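Local coordinates for conjugal transfer protein TRWB (Escherichia coli, PDB 1E9R) that acts as the coupling protein of bacterial conjugation, assembling into a hexameric ring resembling ring helicases and F1-ATPase and probably driving DNA transfer with nucleotide hydrolysis, at the interface of chains A and B. Coordinates in Å, arbitrary orientation; residue numbers count along the deposited sequence, not the author numbering. Chains: chain A/B, Conjugal transfer protein TRWB.

Contact 1: the interface of chains A and B. Residues chain A 347, 399; chain B 21, 408-409, 411, 413, 415.
A:Arg347 reaches out of a loop of one subunit and sets its guanidinium among backbone carbonyls of the next, at the turn of B:Gly408 to B:Arg413 that leads from strand 404-408 towards strand 415-419. This small polar patch between neighbouring subunits of the hexamer is a worked example of an arginine tip surrounded by main-chain oxygens, here those of B:Phe409 and B:Gly411. The side chain leaves its backbone with CG between N and the carbonyl carbon (chi1 66°), and with the bend at chi2 this brings CD of A:Arg347 alongside the carbonyl oxygen O of B:Gly408 at 3.4 Å; the bend at chi3 then turns the guanidinium towards the turn. At the tip, NH1 of A:Arg347 lies 2.9 Å from O of B:Phe409 without an N-H aimed at it, so no hydrogen bond forms and any attraction is probably electrostatic; towards O of B:Gly411 it makes a weak, strongly bent bond. The other terminal nitrogen, NH2 of A:Arg347, has the methyl CG2 of B:Ile415 beside it at 3.6 Å.

A:Asn399 steadies the arginine from its own chain. Its amide oxygen OD1 accepts from A:Arg347 NH2 at 2.8 Å, although the oxygen sits far out of the guanidinium plane and the donor is tilted 32° from the carbonyl plane. The A:Asn399 and B:Thr21 side chains cross at about a right angle, and ND2 of A:Asn399 gives a weak but fairly straight bond to the hydroxyl OG1 of B:Thr21 at 3.4 Å. Water 1 lies in the guanidinium plane at its edge and connects the two subunits, reaching OD1 of A:Asn399 and, 2.8 Å away, the carbonyl oxygen O of B:Arg413.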
loop_
_atom_site.group_PDB
_atom_site.type_symbol
_atom_site.label_atom_id
_atom_site.label_comp_id
_atom_site.label_asym_id
_atom_site.label_seq_id
_atom_site.Cartn_x
_atom_site.Cartn_y
_atom_site.Cartn_z
ATOM N N ARG A 347 -20.589 -18.351 -4.134
ATOM C CA ARG A 347 -20.860 -17.869 -2.787
ATOM C C ARG A 347 -19.580 -17.809 -1.960
ATOM O O ARG A 347 -19.574 -17.318 -0.828
ATOM C CB ARG A 347 -21.930 -18.717 -2.090
ATOM C CG ARG A 347 -21.572 -20.140 -1.778
ATOM C CD ARG A 347 -22.837 -21.006 -1.873
ATOM N NE ARG A 347 -23.964 -20.467 -1.101
ATOM C CZ ARG A 347 -25.246 -20.628 -1.429
ATOM N NH1 ARG A 347 -25.580 -21.309 -2.522
ATOM N NH2 ARG A 347 -26.194 -20.113 -0.655
ATOM N N ASN A 399 -26.930 -16.813 -4.947
ATOM C CA ASN A 399 -27.883 -17.918 -5.011
ATOM C C ASN A 399 -28.486 -18.058 -6.397
ATOM O O ASN A 399 -29.414 -18.839 -6.607
ATOM C CB ASN A 399 -28.993 -17.715 -3.980
ATOM C CG ASN A 399 -28.511 -17.945 -2.560
ATOM O OD1 ASN A 399 -28.288 -19.080 -2.145
ATOM N ND2 ASN A 399 -28.331 -16.863 -1.814
ATOM N N THR B 21 -30.328 -15.303 1.035
ATOM C CA THR B 21 -29.986 -16.654 1.450
ATOM C C THR B 21 -31.082 -17.319 2.271
ATOM O O THR B 21 -31.588 -16.750 3.240
ATOM C CB THR B 21 -28.678 -16.665 2.285
ATOM O OG1 THR B 21 -27.575 -16.323 1.439
ATOM C CG2 THR B 21 -28.434 -18.041 2.901
ATOM N N GLY B 408 -23.437 -25.151 1.949
ATOM C CA GLY B 408 -24.007 -24.299 0.918
ATOM C C GLY B 408 -23.592 -24.741 -0.472
ATOM O O GLY B 408 -22.569 -24.310 -0.989
ATOM N N PHE B 409 -24.390 -25.608 -1.079
ATOM C CA PHE B 409 -24.101 -26.109 -2.415
ATOM C C PHE B 409 -24.268 -25.017 -3.451
ATOM O O PHE B 409 -24.967 -24.035 -3.216
ATOM C CB PHE B 409 -25.015 -27.287 -2.742
ATOM C CG PHE B 409 -24.722 -28.520 -1.934
ATOM C CD1 PHE B 409 -23.480 -29.149 -2.024
ATOM C CD2 PHE B 409 -25.679 -29.061 -1.085
ATOM C CE1 PHE B 409 -23.197 -30.308 -1.273
ATOM C CE2 PHE B 409 -25.408 -30.219 -0.331
ATOM C CZ PHE B 409 -24.167 -30.840 -0.427
ATOM N N GLY B 411 -25.310 -22.907 -6.868
ATOM C CA GLY B 411 -26.628 -22.625 -7.401
ATOM C C GLY B 411 -27.640 -22.115 -6.387
ATOM O O GLY B 411 -27.285 -21.600 -5.322
ATOM N N ARG B 413 -29.585 -23.109 -3.900
ATOM C CA ARG B 413 -29.867 -24.071 -2.842
ATOM C C ARG B 413 -29.819 -23.369 -1.503
ATOM O O ARG B 413 -28.962 -22.518 -1.274
ATOM C CB ARG B 413 -28.805 -25.165 -2.792
ATOM C CG ARG B 413 -28.386 -25.712 -4.117
ATOM C CD ARG B 413 -29.327 -26.765 -4.597
ATOM N NE ARG B 413 -28.799 -27.396 -5.796
ATOM C CZ ARG B 413 -29.364 -28.433 -6.401
ATOM N NH1 ARG B 413 -30.490 -28.959 -5.912
ATOM N NH2 ARG B 413 -28.797 -28.947 -7.493
ATOM N N ILE B 415 -29.067 -23.005 2.546
ATOM C CA ILE B 415 -27.959 -23.526 3.332
ATOM C C ILE B 415 -28.557 -24.208 4.559
ATOM O O ILE B 415 -29.707 -23.944 4.926
ATOM C CB ILE B 415 -27.001 -22.407 3.800
ATOM C CG1 ILE B 415 -27.732 -21.482 4.773
ATOM C CG2 ILE B 415 -26.463 -21.639 2.601
ATOM C CD1 ILE B 415 -26.862 -20.408 5.388
HETATM O O HOH W 1 -29.648 -19.969 -0.280
#

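Contact 2: the interface of chains A and B. Residues chain A 177, 211-212, 215; chain B 152, 192, 195-196.
B:Leu196 is the knob of this patch: it projects from a loop of one subunit against helix 201-217 of the other, where A:Arg211, A:Phe212 and A:Ser215 meet it and A:Thr177, near the end of helix 169-178, flanks it. It loses 85 Å² of surface to the partner, far more than any neighbour here, and illustrates how one branched aliphatic side chain can key into a helix surface. With CG anti to the carbonyl carbon (chi1 -79°), the branch is aimed at the helix, and chi2 (175°) spreads the two methyls over it. CD1 of B:Leu196 touches A:Ser215 CB at 3.5 Å, whereas CD2 of B:Leu196 packs on A:Arg211 CB at 3.7 Å.

A:Phe212 runs past the leucine in the opposite direction. Its ring atom CE1 lies 3.9 Å from B:Leu196 CB, and its tip, CZ, approaches the carbonyl oxygen O of the same residue at 3.3 Å. From another direction, CD2 of B:Leu152, on helix 141-163, comes in the plane of the ring and meets CE1 of A:Phe212 at its edge, 4.0 Å away. An alanine in place of A:Phe212 would probably open a gap beside B:Leu196 CB and leave the B:Leu152 methyl without its aromatic partner.

A:Arg211 contributes mainly through its stem and one corner of its guanidinium. Bends at chi2 and chi3 turn the guanidinium so that the carbonyl oxygen of A:Thr177 lies over one face of the group, towards its rim, while NH2 stands next to CB of B:Ser195.

Direct polar bonds between the subunits are lacking among these residues, and a solvent molecule supplies the link: water 2 is 2.9 Å from the hydroxyl OG1 of A:Thr177 and 3.0 Å from the carbonyl oxygen O of B:Leu192.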
loop_
_atom_site.group_PDB
_atom_site.type_symbol
_atom_site.label_atom_id
_atom_site.label_comp_id
_atom_site.label_asym_id
_atom_site.label_seq_id
_atom_site.Cartn_x
_atom_site.Cartn_y
_atom_site.Cartn_z
ATOM N N THR A 177 18.196 -14.705 -29.053
ATOM C CA THR A 177 18.386 -15.530 -27.857
ATOM C C THR A 177 19.464 -16.613 -27.894
ATOM O O THR A 177 19.822 -17.149 -26.848
ATOM C CB THR A 177 17.067 -16.228 -27.429
ATOM O OG1 THR A 177 16.846 -17.384 -28.246
ATOM C CG2 THR A 177 15.893 -15.281 -27.573
ATOM N N ARG A 211 16.822 -10.159 -24.046
ATOM C CA ARG A 211 16.997 -11.545 -24.471
ATOM C C ARG A 211 16.018 -12.458 -23.739
ATOM O O ARG A 211 15.360 -13.295 -24.349
ATOM C CB ARG A 211 18.426 -12.005 -24.188
ATOM C CG ARG A 211 19.488 -11.198 -24.908
ATOM C CD ARG A 211 19.988 -11.907 -26.143
ATOM N NE ARG A 211 21.194 -12.670 -25.872
ATOM C CZ ARG A 211 21.824 -13.421 -26.767
ATOM N NH1 ARG A 211 21.370 -13.525 -28.010
ATOM N NH2 ARG A 211 22.923 -14.066 -26.414
ATOM N N PHE A 212 15.930 -12.296 -22.425
ATOM C CA PHE A 212 15.028 -13.104 -21.624
ATOM C C PHE A 212 13.571 -12.901 -21.994
ATOM O O PHE A 212 12.814 -13.859 -22.055
ATOM C CB PHE A 212 15.228 -12.803 -20.145
ATOM C CG PHE A 212 16.378 -13.528 -19.550
ATOM C CD1 PHE A 212 16.443 -14.916 -19.630
ATOM C CD2 PHE A 212 17.405 -12.832 -18.914
ATOM C CE1 PHE A 212 17.508 -15.604 -19.089
ATOM C CE2 PHE A 212 18.477 -13.510 -18.367
ATOM C CZ PHE A 212 18.532 -14.902 -18.454
ATOM N N SER A 215 13.014 -14.593 -25.170
ATOM C CA SER A 215 13.129 -16.034 -24.975
ATOM C C SER A 215 11.797 -16.592 -24.449
ATOM O O SER A 215 11.476 -17.770 -24.650
ATOM C CB SER A 215 14.277 -16.355 -23.998
ATOM O OG SER A 215 13.805 -16.852 -22.756
ATOM N N LEU B 152 13.986 -22.459 -16.791
ATOM C CA LEU B 152 14.797 -22.401 -18.009
ATOM C C LEU B 152 15.990 -23.344 -17.837
ATOM O O LEU B 152 16.250 -24.189 -18.688
ATOM C CB LEU B 152 15.318 -20.983 -18.263
ATOM C CG LEU B 152 16.376 -20.932 -19.376
ATOM C CD1 LEU B 152 15.749 -21.299 -20.716
ATOM C CD2 LEU B 152 16.993 -19.553 -19.440
ATOM N N LEU B 192 19.101 -24.312 -25.672
ATOM C CA LEU B 192 18.479 -23.001 -25.763
ATOM C C LEU B 192 18.956 -22.063 -24.657
ATOM O O LEU B 192 18.785 -20.848 -24.756
ATOM C CB LEU B 192 16.962 -23.141 -25.708
ATOM C CG LEU B 192 16.327 -23.825 -26.919
ATOM C CD1 LEU B 192 14.824 -23.935 -26.706
ATOM C CD2 LEU B 192 16.638 -23.025 -28.184
ATOM N N SER B 195 23.442 -19.198 -24.531
ATOM C CA SER B 195 23.750 -17.782 -24.432
ATOM C C SER B 195 22.885 -16.948 -23.492
ATOM O O SER B 195 23.271 -15.833 -23.148
ATOM C CB SER B 195 23.718 -17.160 -25.829
ATOM O OG SER B 195 24.609 -17.837 -26.694
ATOM N N LEU B 196 21.725 -17.456 -23.080
ATOM C CA LEU B 196 20.858 -16.683 -22.184
ATOM C C LEU B 196 21.494 -16.473 -20.820
ATOM O O LEU B 196 21.278 -15.445 -20.188
ATOM C CB LEU B 196 19.492 -17.354 -22.017
ATOM C CG LEU B 196 18.537 -17.110 -23.188
ATOM C CD1 LEU B 196 17.249 -17.898 -23.012
ATOM C CD2 LEU B 196 18.246 -15.624 -23.283
HETATM O O HOH W 2 16.492 -19.477 -26.201
#

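About 49 Å separate the C-alpha centres of contact 1 and contact 2, and the two have no residue or secondary-structure element in common. Both belong to the same junction between neighbouring copies in the hexamer, with chain A supplying one surface and chain B a different one, as the lack of exact two-fold symmetry requires. Contact 1 is the polar one; contact 2 is largely apolar, mainly a loop of chain B against helices of chain A. Holding the subunits at two such distant points would probably limit their rocking against each other, and repetition of this unlike pairing is what allows a ring to close.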